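PDB 5HJQ: GTPase-activating protein skywalker, which acts as a GTPase-activating protein for Rab35, controlling synaptic vesicle protein recycling through endosomes, and binds phosphoinositides through its TBC domain. Local coordinates for residues 78-81 with 82-86; 158-161 with 162-165; 195-198 with 199-203; 234-237 with 238-242. All blocks are in the same frame, centred on the assembly; numbering follows the deposited sequence.

Interaction 1 (78-81 with 82-86); sequences ALRS and YTEIQ
Ser81 hands an extended run of backbone directly to helix 82-91, and its carbonyl is taken up by the first helical turn: Ile85 N reaches Ser81 O in a straight but long and weak bond of 3.3 Å. The side chain of Glu84 then folds back over this start. Both of its carboxylate oxygens are used. Glu84 OE2 lies 3.1 Å from Ser81 OG, which donates to it on the anti side, 19° out of the carboxylate plane; the same oxygen receives a weaker, strongly bent bond from Ser81 N. The other oxygen forms a salt bridge with Arg80, whose NE lies 3.0 Å from Glu84 OE1. Here the guanidinium and carboxylate planes are almost parallel, 8° apart, although the two side chains cross at about a right angle. With its OG set between the backbone N and the carbonyl carbon (chi1 80°), Ser81 can also take a weak bond from Thr83 OG1. The buried Ile85 packs on Val97 and Ile100 of helix 94-103, while the backbone of Arg80 is held by Asn104 and Trp106. Ser81 is the N-cap residue, and its N meets the Glu84 carboxylate as in one half of a capping box, with the hydroxyl bond added, in a Ser-x-x-Glu sequence at the surface of this all-helical TBC domain.

Interaction 2 (158-161 with 162-165); sequences FVDA and THCL
An Asx turn and a type I beta turn share Asp160 as their first residue, and His163 closes the unit from its far end. In the Asx turn, Thr162 N donates to Asp160 OD1 at 2.9 Å, meeting that oxygen on the anti side and 27° out of the carboxylate plane. In the beta turn, His163 N bonds to Asp160 O at 2.7 Å. The second carboxylate oxygen serves the imidazole: His163 ND1 donates to Asp160 OD2 over 2.8 Å, a short bond but bent enough to be weak. OD2 sits at the ring's edge near its plane, yet the carboxylate itself is turned 75° against the ring. Asp160 carries its CG anti to the backbone N (chi1 -172°), which lays its side chain alongside that of His163. Such turns give the long loop between helices 134-143 and 171-187 of the TBC domain its local shape. With an alanine at Asp160, Thr162 N would probably lose its side-chain acceptor and His163 ND1 its partner, leaving the ring's rotation less firmly fixed, with the stack on Trp276 remaining. Trp276, of helix 274-279, lies against the His163 ring and also touches Asp160. Farther along, Val159 CG2 makes a loose apolar contact with Cys164 SG at 4.3 Å, and the cysteine packs in turn on Tyr198.

Interaction 3 (195-198 with 199-203); sequences PVLY and PITSI
The backbone of Val196, Leu197 and Tyr198 winds into helix 197-204 through successive i to i+4 bonds, weak from Ile200 N to Val196 O and firmer at Leu197 O and Tyr198 O. Leu197 O has two donors from one residue: Thr201 N at 3.1 Å and Thr201 OG1 at 2.8 Å, arriving from opposite faces of the carbonyl plane. The threonine OG1 lies beside its own backbone N (chi1 -60°), turned back along the helix toward that oxygen, and its proton is thereby spent within the turn. Pro199 has no N-H to offer; its ring instead places Pro199 CD 3.3 Å from Pro195 O and 3.2 Å from Val196 O. On another flank, Val196 CG1 touches Ile200 CD1 at 3.7 Å. Tyr198 CE1 passes 3.7 Å from Ser202 OG, but the polar ends of both residues look elsewhere, the tyrosine hydroxyl to Asp178 and the serine to Leu165 O. Leu197 packs on Val181 and Leu184 of helix 171-187 and on Val221 of helix 210-221. A proline in the first turn, where its missing N-H costs little, is a familiar feature of helix beginnings, here in a short buried helix of the all-helical TBC domain.

Interaction 4 (234-237 with 238-242); sequences LQHE and VTWKT
Glu237 and Lys241, one turn apart, pair along the outer side of helix 233-250: Lys241 NZ donates to Glu237 OE2 at 3.1 Å, coming from 59° above the carboxylate plane as part of a salt bridge. The backbone acceptors of this turn are met in sequence. Val238 N reaches Leu234 O at 3.0 Å, Lys241 N reaches Glu237 O at 3.1 Å, and Trp240 N makes a longer, weak bond to His236 O. Gln235 O receives Thr239 N at 3.0 Å and has Thr239 OG1 only 2.6 Å away; that hydroxyl also has Asn230 OD1 within reach, and which of the two takes its single proton is not settled. The amide oxygen Gln235 OE1 is satisfied by Gln231 N. Trp240 holds its CG between the backbone N and the carbonyl carbon (chi1 67°), which folds the indole back along the helix, with NE1 3.2 Å from Glu237 CA and one face over Glu237 O. The indole makes an offset edge-to-face contact with His236, Trp240 CD1 4.0 Å from His236 CD2 and the planes 64° apart. Replacing Trp240 by an alanine is likely to open a gap beside Trp274 and Met272 and leave the face of His236 without the indole edge, its other aromatic partner being Tyr193. The exposed ion pair and buried indole share residues, the aliphatic part of Lys241 and backbone of Glu237 lying against the ring; each backbone acceptor named meets an i+4 donor.

How the interactions relate
From the N terminus the four contacts follow one another in series, none nesting in or crossing another, and each bridges only neighbouring residues. Interaction 1 starts the first modelled helix and stands apart, its centre about 26 Å from that of interaction 3. Interaction 2 shapes the loop before helix 171-187, and interaction 3 comes next, at the beginning of helix 197-204. These two touch: His163 O packs against Pro199 CG at 3.5 Å, and Asp160 CB packs on Pro195 CB at 3.5 Å. Interaction 4, on helix 233-250, meets interaction 3 more loosely where His236 approaches Pro195. Segments 195-203 therefore join the loop to the later helix.

Interaction 1 (78-81 with 82-86)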
loop_
_atom_site.group_PDB
_atom_site.type_symbol
_atom_site.label_atom_id
_atom_site.label_comp_id
_atom_site.label_asym_id
_atom_site.label_seq_id
_atom_site.Cartn_x
_atom_site.Cartn_y
_atom_site.Cartn_z
ATOM N N ALA A 78 -10.237 25.989 -1.280
ATOM C CA ALA A 78 -9.415 25.808 -0.090
ATOM C C ALA A 78 -9.431 24.353 0.368
ATOM O O ALA A 78 -10.457 23.679 0.286
ATOM C CB ALA A 78 -9.890 26.720 1.028
ATOM N N LEU A 79 -8.289 23.877 0.851
ATOM C CA LEU A 79 -8.169 22.500 1.312
ATOM C C LEU A 79 -8.424 22.399 2.813
ATOM O O LEU A 79 -8.274 23.379 3.542
ATOM C CB LEU A 79 -6.786 21.945 0.966
ATOM C CG LEU A 79 -6.448 21.933 -0.528
ATOM C CD1 LEU A 79 -5.066 21.348 -0.780
ATOM C CD2 LEU A 79 -7.500 21.167 -1.306
ATOM N N ARG A 80 -8.819 21.213 3.266
ATOM C CA ARG A 80 -9.084 20.984 4.683
ATOM C C ARG A 80 -7.773 20.958 5.467
ATOM O O ARG A 80 -6.700 20.789 4.886
ATOM C CB ARG A 80 -9.856 19.677 4.883
ATOM C CG ARG A 80 -11.317 19.743 4.450
ATOM C CD ARG A 80 -12.062 20.840 5.196
ATOM N NE ARG A 80 -13.006 20.305 6.175
ATOM C CZ ARG A 80 -14.250 19.930 5.891
ATOM N NH1 ARG A 80 -14.716 20.043 4.655
ATOM N NH2 ARG A 80 -15.032 19.452 6.851
ATOM N N SER A 81 -7.857 21.127 6.784
ATOM C CA SER A 81 -6.660 21.180 7.619
ATOM C C SER A 81 -6.644 20.058 8.652
ATOM O O SER A 81 -7.670 19.428 8.915
ATOM C CB SER A 81 -6.554 22.534 8.327
ATOM O OG SER A 81 -7.396 22.581 9.466
ATOM N N TYR A 82 -5.475 19.826 9.244
ATOM C CA TYR A 82 -5.299 18.756 10.223
ATOM C C TYR A 82 -6.228 18.879 11.426
ATOM O O TYR A 82 -6.895 17.915 11.804
ATOM C CB TYR A 82 -3.852 18.714 10.719
ATOM C CG TYR A 82 -3.682 17.835 11.936
ATOM C CD1 TYR A 82 -3.794 16.454 11.836
ATOM C CD2 TYR A 82 -3.436 18.383 13.188
ATOM C CE1 TYR A 82 -3.650 15.642 12.947
ATOM C CE2 TYR A 82 -3.292 17.580 14.306
ATOM C CZ TYR A 82 -3.401 16.211 14.180
ATOM O OH TYR A 82 -3.260 15.408 15.287
ATOM N N THR A 83 -6.259 20.062 12.030
ATOM C CA THR A 83 -7.021 20.277 13.253
ATOM C C THR A 83 -8.518 20.105 13.018
ATOM O O THR A 83 -9.236 19.632 13.899
ATOM C CB THR A 83 -6.753 21.676 13.847
ATOM O OG1 THR A 83 -7.235 22.684 12.951
ATOM C CG2 THR A 83 -5.263 21.877 14.070
ATOM N N GLU A 84 -8.981 20.490 11.832
ATOM C CA GLU A 84 -10.375 20.284 11.452
ATOM C C GLU A 84 -10.735 18.807 11.533
ATOM O O GLU A 84 -11.717 18.426 12.169
ATOM C CB GLU A 84 -10.642 20.799 10.035
ATOM C CG GLU A 84 -10.511 22.299 9.861
ATOM C CD GLU A 84 -10.781 22.740 8.430
ATOM O OE1 GLU A 84 -11.893 22.472 7.925
ATOM O OE2 GLU A 84 -9.880 23.344 7.810
ATOM N N ILE A 85 -9.915 17.982 10.888
ATOM C CA ILE A 85 -10.138 16.542 10.823
ATOM C C ILE A 85 -10.015 15.876 12.195
ATOM O O ILE A 85 -10.794 14.979 12.527
ATOM C CB ILE A 85 -9.152 15.883 9.834
ATOM C CG1 ILE A 85 -9.389 16.423 8.422
ATOM C CG2 ILE A 85 -9.298 14.370 9.847
ATOM C CD1 ILE A 85 -8.261 16.144 7.457
ATOM N N GLN A 86 -9.043 16.320 12.989
ATOM C CA GLN A 86 -8.851 15.781 14.335
ATOM C C GLN A 86 -10.091 16.003 15.195
ATOM O O GLN A 86 -10.465 15.149 16.001
ATOM C CB GLN A 86 -7.633 16.411 15.010
ATOM C CG GLN A 86 -7.306 15.804 16.364
ATOM C CD GLN A 86 -6.513 16.744 17.251
ATOM O OE1 GLN A 86 -6.292 17.907 16.906
ATOM N NE2 GLN A 86 -6.082 16.244 18.406
#

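Interaction 2 (158-161 with 162-165)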
loop_
_atom_site.group_PDB
_atom_site.type_symbol
_atom_site.label_atom_id
_atom_site.label_comp_id
_atom_site.label_asym_id
_atom_site.label_seq_id
_atom_site.Cartn_x
_atom_site.Cartn_y
_atom_site.Cartn_z
ATOM N N PHE A 158 10.887 -12.079 7.005
ATOM C CA PHE A 158 9.539 -11.842 6.495
ATOM C C PHE A 158 9.523 -10.808 5.370
ATOM O O PHE A 158 8.523 -10.670 4.666
ATOM C CB PHE A 158 8.574 -11.428 7.625
ATOM C CG PHE A 158 8.866 -10.083 8.251
ATOM C CD1 PHE A 158 8.553 -8.901 7.591
ATOM C CD2 PHE A 158 9.392 -10.003 9.531
ATOM C CE1 PHE A 158 8.803 -7.675 8.173
ATOM C CE2 PHE A 158 9.636 -8.775 10.119
ATOM C CZ PHE A 158 9.345 -7.611 9.437
ATOM N N VAL A 159 10.623 -10.083 5.198
ATOM C CA VAL A 159 10.685 -9.083 4.140
ATOM C C VAL A 159 10.903 -9.755 2.791
ATOM O O VAL A 159 11.568 -10.787 2.698
ATOM C CB VAL A 159 11.807 -8.040 4.379
ATOM C CG1 VAL A 159 11.655 -7.380 5.744
ATOM C CG2 VAL A 159 13.179 -8.679 4.239
ATOM N N ASP A 160 10.316 -9.178 1.750
ATOM C CA ASP A 160 10.618 -9.586 0.388
ATOM C C ASP A 160 11.904 -8.882 -0.011
ATOM O O ASP A 160 11.900 -7.682 -0.283
ATOM C CB ASP A 160 9.468 -9.230 -0.561
ATOM C CG ASP A 160 9.641 -9.808 -1.956
ATOM O OD1 ASP A 160 10.789 -10.032 -2.392
ATOM O OD2 ASP A 160 8.611 -10.028 -2.627
ATOM N N ALA A 161 13.001 -9.634 -0.036
ATOM C CA ALA A 161 14.315 -9.081 -0.350
ATOM C C ALA A 161 14.302 -8.338 -1.682
ATOM O O ALA A 161 15.030 -7.362 -1.869
ATOM C CB ALA A 161 15.358 -10.186 -0.370
ATOM N N THR A 162 13.459 -8.802 -2.597
ATOM C CA THR A 162 13.324 -8.183 -3.908
ATOM C C THR A 162 12.534 -6.874 -3.823
ATOM O O THR A 162 12.662 -6.004 -4.686
ATOM C CB THR A 162 12.633 -9.137 -4.901
ATOM O OG1 THR A 162 13.245 -10.430 -4.826
ATOM C CG2 THR A 162 12.745 -8.613 -6.327
ATOM N N HIS A 163 11.727 -6.729 -2.775
ATOM C CA HIS A 163 10.855 -5.563 -2.658
ATOM C C HIS A 163 11.030 -4.777 -1.357
ATOM O O HIS A 163 10.065 -4.528 -0.631
ATOM C CB HIS A 163 9.396 -5.991 -2.803
ATOM C CG HIS A 163 9.071 -6.562 -4.148
ATOM N ND1 HIS A 163 9.160 -7.909 -4.424
ATOM C CD2 HIS A 163 8.672 -5.967 -5.296
ATOM C CE1 HIS A 163 8.821 -8.121 -5.683
ATOM N NE2 HIS A 163 8.521 -6.960 -6.235
ATOM N N CYS A 164 12.262 -4.385 -1.064
ATOM C CA CYS A 164 12.501 -3.416 -0.004
ATOM C C CYS A 164 12.553 -2.035 -0.637
ATOM O O CYS A 164 13.584 -1.362 -0.613
ATOM C CB CYS A 164 13.787 -3.733 0.757
ATOM S SG CYS A 164 13.710 -5.304 1.651
ATOM N N LEU A 165 11.425 -1.639 -1.219
ATOM C CA LEU A 165 11.320 -0.416 -2.006
ATOM C C LEU A 165 11.622 0.826 -1.175
ATOM O O LEU A 165 10.914 1.124 -0.214
ATOM C CB LEU A 165 9.924 -0.313 -2.619
ATOM C CG LEU A 165 9.518 -1.520 -3.466
ATOM C CD1 LEU A 165 8.029 -1.497 -3.776
ATOM C CD2 LEU A 165 10.331 -1.565 -4.751
#

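Interaction 3 (195-198 with 199-203)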
loop_
_atom_site.group_PDB
_atom_site.type_symbol
_atom_site.label_atom_id
_atom_site.label_comp_id
_atom_site.label_asym_id
_atom_site.label_seq_id
_atom_site.Cartn_x
_atom_site.Cartn_y
_atom_site.Cartn_z
ATOM N N PRO A 195 5.710 -9.012 2.766
ATOM C CA PRO A 195 6.436 -8.267 1.732
ATOM C C PRO A 195 5.975 -6.816 1.615
ATOM O O PRO A 195 6.634 -6.013 0.960
ATOM C CB PRO A 195 6.111 -9.045 0.447
ATOM C CG PRO A 195 4.851 -9.763 0.743
ATOM C CD PRO A 195 4.921 -10.116 2.191
ATOM N N VAL A 196 4.845 -6.500 2.238
ATOM C CA VAL A 196 4.253 -5.168 2.180
ATOM C C VAL A 196 4.823 -4.230 3.243
ATOM O O VAL A 196 4.837 -3.009 3.073
ATOM C CB VAL A 196 2.722 -5.251 2.358
ATOM C CG1 VAL A 196 2.073 -3.929 2.027
ATOM C CG2 VAL A 196 2.139 -6.373 1.488
ATOM N N LEU A 197 5.297 -4.811 4.339
ATOM C CA LEU A 197 5.636 -4.049 5.533
ATOM C C LEU A 197 6.756 -3.033 5.294
ATOM O O LEU A 197 6.655 -1.885 5.725
ATOM C CB LEU A 197 6.018 -5.008 6.662
ATOM C CG LEU A 197 5.949 -4.466 8.090
ATOM C CD1 LEU A 197 5.472 -5.563 9.042
ATOM C CD2 LEU A 197 7.296 -3.906 8.531
ATOM N N TYR A 198 7.811 -3.450 4.601
ATOM C CA TYR A 198 8.946 -2.568 4.335
ATOM C C TYR A 198 8.596 -1.384 3.413
ATOM O O TYR A 198 8.932 -0.247 3.747
ATOM C CB TYR A 198 10.118 -3.366 3.750
ATOM C CG TYR A 198 11.445 -2.637 3.777
ATOM C CD1 TYR A 198 11.733 -1.638 2.855
ATOM C CD2 TYR A 198 12.415 -2.954 4.717
ATOM C CE1 TYR A 198 12.945 -0.973 2.873
ATOM C CE2 TYR A 198 13.626 -2.292 4.744
ATOM C CZ TYR A 198 13.885 -1.306 3.819
ATOM O OH TYR A 198 15.090 -0.650 3.841
ATOM N N PRO A 199 7.940 -1.634 2.256
ATOM C CA PRO A 199 7.593 -0.489 1.400
ATOM C C PRO A 199 6.750 0.576 2.103
ATOM O O PRO A 199 6.928 1.766 1.841
ATOM C CB PRO A 199 6.795 -1.137 0.264
ATOM C CG PRO A 199 7.348 -2.505 0.170
ATOM C CD PRO A 199 7.618 -2.912 1.588
ATOM N N ILE A 200 5.859 0.151 2.992
ATOM C CA ILE A 200 5.019 1.079 3.740
ATOM C C ILE A 200 5.859 1.883 4.736
ATOM O O ILE A 200 5.689 3.099 4.871
ATOM C CB ILE A 200 3.891 0.339 4.484
ATOM C CG1 ILE A 200 2.884 -0.247 3.490
ATOM C CG2 ILE A 200 3.177 1.274 5.448
ATOM C CD1 ILE A 200 1.711 -0.940 4.156
ATOM N N THR A 201 6.766 1.194 5.421
ATOM C CA THR A 201 7.684 1.824 6.363
ATOM C C THR A 201 8.448 2.957 5.693
ATOM O O THR A 201 8.611 4.033 6.267
ATOM C CB THR A 201 8.686 0.807 6.937
ATOM O OG1 THR A 201 7.976 -0.228 7.625
ATOM C CG2 THR A 201 9.655 1.483 7.901
ATOM N N SER A 202 8.901 2.709 4.469
ATOM C CA SER A 202 9.600 3.719 3.686
ATOM C C SER A 202 8.711 4.923 3.387
ATOM O O SER A 202 9.171 6.061 3.418
ATOM C CB SER A 202 10.115 3.118 2.376
ATOM O OG SER A 202 11.179 2.211 2.613
ATOM N N ILE A 203 7.441 4.666 3.090
ATOM C CA ILE A 203 6.494 5.729 2.767
ATOM C C ILE A 203 6.231 6.624 3.974
ATOM O O ILE A 203 6.242 7.851 3.866
ATOM C CB ILE A 203 5.158 5.151 2.260
ATOM C CG1 ILE A 203 5.365 4.394 0.946
ATOM C CG2 ILE A 203 4.137 6.255 2.064
ATOM C CD1 ILE A 203 4.085 3.846 0.349
#

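Interaction 4 (234-237 with 238-242)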
loop_
_atom_site.group_PDB
_atom_site.type_symbol
_atom_site.label_atom_id
_atom_site.label_comp_id
_atom_site.label_asym_id
_atom_site.label_seq_id
_atom_site.Cartn_x
_atom_site.Cartn_y
_atom_site.Cartn_z
ATOM N N LEU A 234 -0.056 -17.501 4.492
ATOM C CA LEU A 234 -1.435 -17.937 4.307
ATOM C C LEU A 234 -2.340 -16.739 4.057
ATOM O O LEU A 234 -3.123 -16.734 3.108
ATOM C CB LEU A 234 -1.925 -18.727 5.522
ATOM C CG LEU A 234 -3.355 -19.266 5.436
ATOM C CD1 LEU A 234 -3.536 -20.091 4.174
ATOM C CD2 LEU A 234 -3.695 -20.086 6.667
ATOM N N GLN A 235 -2.228 -15.728 4.913
ATOM C CA GLN A 235 -2.984 -14.493 4.736
ATOM C C GLN A 235 -2.660 -13.851 3.395
ATOM O O GLN A 235 -3.545 -13.343 2.709
ATOM C CB GLN A 235 -2.688 -13.503 5.863
ATOM C CG GLN A 235 -3.145 -13.952 7.235
ATOM C CD GLN A 235 -2.572 -13.083 8.340
ATOM O OE1 GLN A 235 -2.382 -11.878 8.166
ATOM N NE2 GLN A 235 -2.288 -13.694 9.484
ATOM N N HIS A 236 -1.383 -13.873 3.031
ATOM C CA HIS A 236 -0.936 -13.294 1.772
ATOM C C HIS A 236 -1.653 -13.920 0.584
ATOM O O HIS A 236 -2.012 -13.229 -0.370
ATOM C CB HIS A 236 0.573 -13.468 1.608
ATOM C CG HIS A 236 1.083 -13.051 0.263
ATOM N ND1 HIS A 236 1.155 -11.733 -0.127
ATOM C CD2 HIS A 236 1.538 -13.781 -0.784
ATOM C CE1 HIS A 236 1.636 -11.665 -1.355
ATOM N NE2 HIS A 236 1.878 -12.893 -1.777
ATOM N N GLU A 237 -1.868 -15.230 0.648
ATOM C CA GLU A 237 -2.401 -15.942 -0.503
ATOM C C GLU A 237 -3.924 -15.947 -0.526
ATOM O O GLU A 237 -4.526 -15.979 -1.596
ATOM C CB GLU A 237 -1.850 -17.369 -0.558
ATOM C CG GLU A 237 -2.813 -18.469 -0.160
ATOM C CD GLU A 237 -2.297 -19.840 -0.564
ATOM O OE1 GLU A 237 -1.089 -19.950 -0.873
ATOM O OE2 GLU A 237 -3.095 -20.800 -0.588
ATOM N N VAL A 238 -4.548 -15.886 0.645
ATOM C CA VAL A 238 -5.990 -15.694 0.710
ATOM C C VAL A 238 -6.339 -14.332 0.126
ATOM O O VAL A 238 -7.341 -14.176 -0.577
ATOM C CB VAL A 238 -6.514 -15.800 2.157
ATOM C CG1 VAL A 238 -7.945 -15.282 2.257
ATOM C CG2 VAL A 238 -6.426 -17.239 2.653
ATOM N N THR A 239 -5.484 -13.352 0.407
ATOM C CA THR A 239 -5.700 -11.988 -0.052
ATOM C C THR A 239 -5.674 -11.874 -1.576
ATOM O O THR A 239 -6.614 -11.343 -2.168
ATOM C CB THR A 239 -4.657 -11.021 0.534
ATOM O OG1 THR A 239 -4.692 -11.078 1.965
ATOM C CG2 THR A 239 -4.951 -9.596 0.086
ATOM N N TRP A 240 -4.615 -12.364 -2.219
ATOM C CA TRP A 240 -4.539 -12.227 -3.674
ATOM C C TRP A 240 -5.545 -13.134 -4.374
ATOM O O TRP A 240 -5.919 -12.874 -5.517
ATOM C CB TRP A 240 -3.118 -12.483 -4.208
ATOM C CG TRP A 240 -2.545 -13.880 -4.098
ATOM C CD1 TRP A 240 -1.584 -14.296 -3.225
ATOM C CD2 TRP A 240 -2.845 -15.017 -4.930
ATOM N NE1 TRP A 240 -1.285 -15.621 -3.440
ATOM C CE2 TRP A 240 -2.043 -16.086 -4.480
ATOM C CE3 TRP A 240 -3.721 -15.235 -5.998
ATOM C CZ2 TRP A 240 -2.099 -17.354 -5.056
ATOM C CZ3 TRP A 240 -3.772 -16.493 -6.569
ATOM C CH2 TRP A 240 -2.966 -17.536 -6.098
ATOM N N LYS A 241 -5.999 -14.178 -3.690
ATOM C CA LYS A 241 -7.090 -14.989 -4.217
ATOM C C LYS A 241 -8.408 -14.228 -4.119
ATOM O O LYS A 241 -9.231 -14.283 -5.030
ATOM C CB LYS A 241 -7.185 -16.329 -3.486
ATOM C CG LYS A 241 -6.203 -17.365 -3.995
ATOM C CD LYS A 241 -6.278 -18.655 -3.203
ATOM C CE LYS A 241 -5.287 -19.673 -3.745
ATOM N NZ LYS A 241 -5.146 -20.864 -2.866
ATOM N N THR A 242 -8.602 -13.513 -3.016
ATOM C CA THR A 242 -9.770 -12.651 -2.861
ATOM C C THR A 242 -9.825 -11.606 -3.971
ATOM O O THR A 242 -10.842 -11.456 -4.647
ATOM C CB THR A 242 -9.770 -11.940 -1.499
ATOM O OG1 THR A 242 -9.896 -12.911 -0.454
ATOM C CG2 THR A 242 -10.924 -10.955 -1.413
#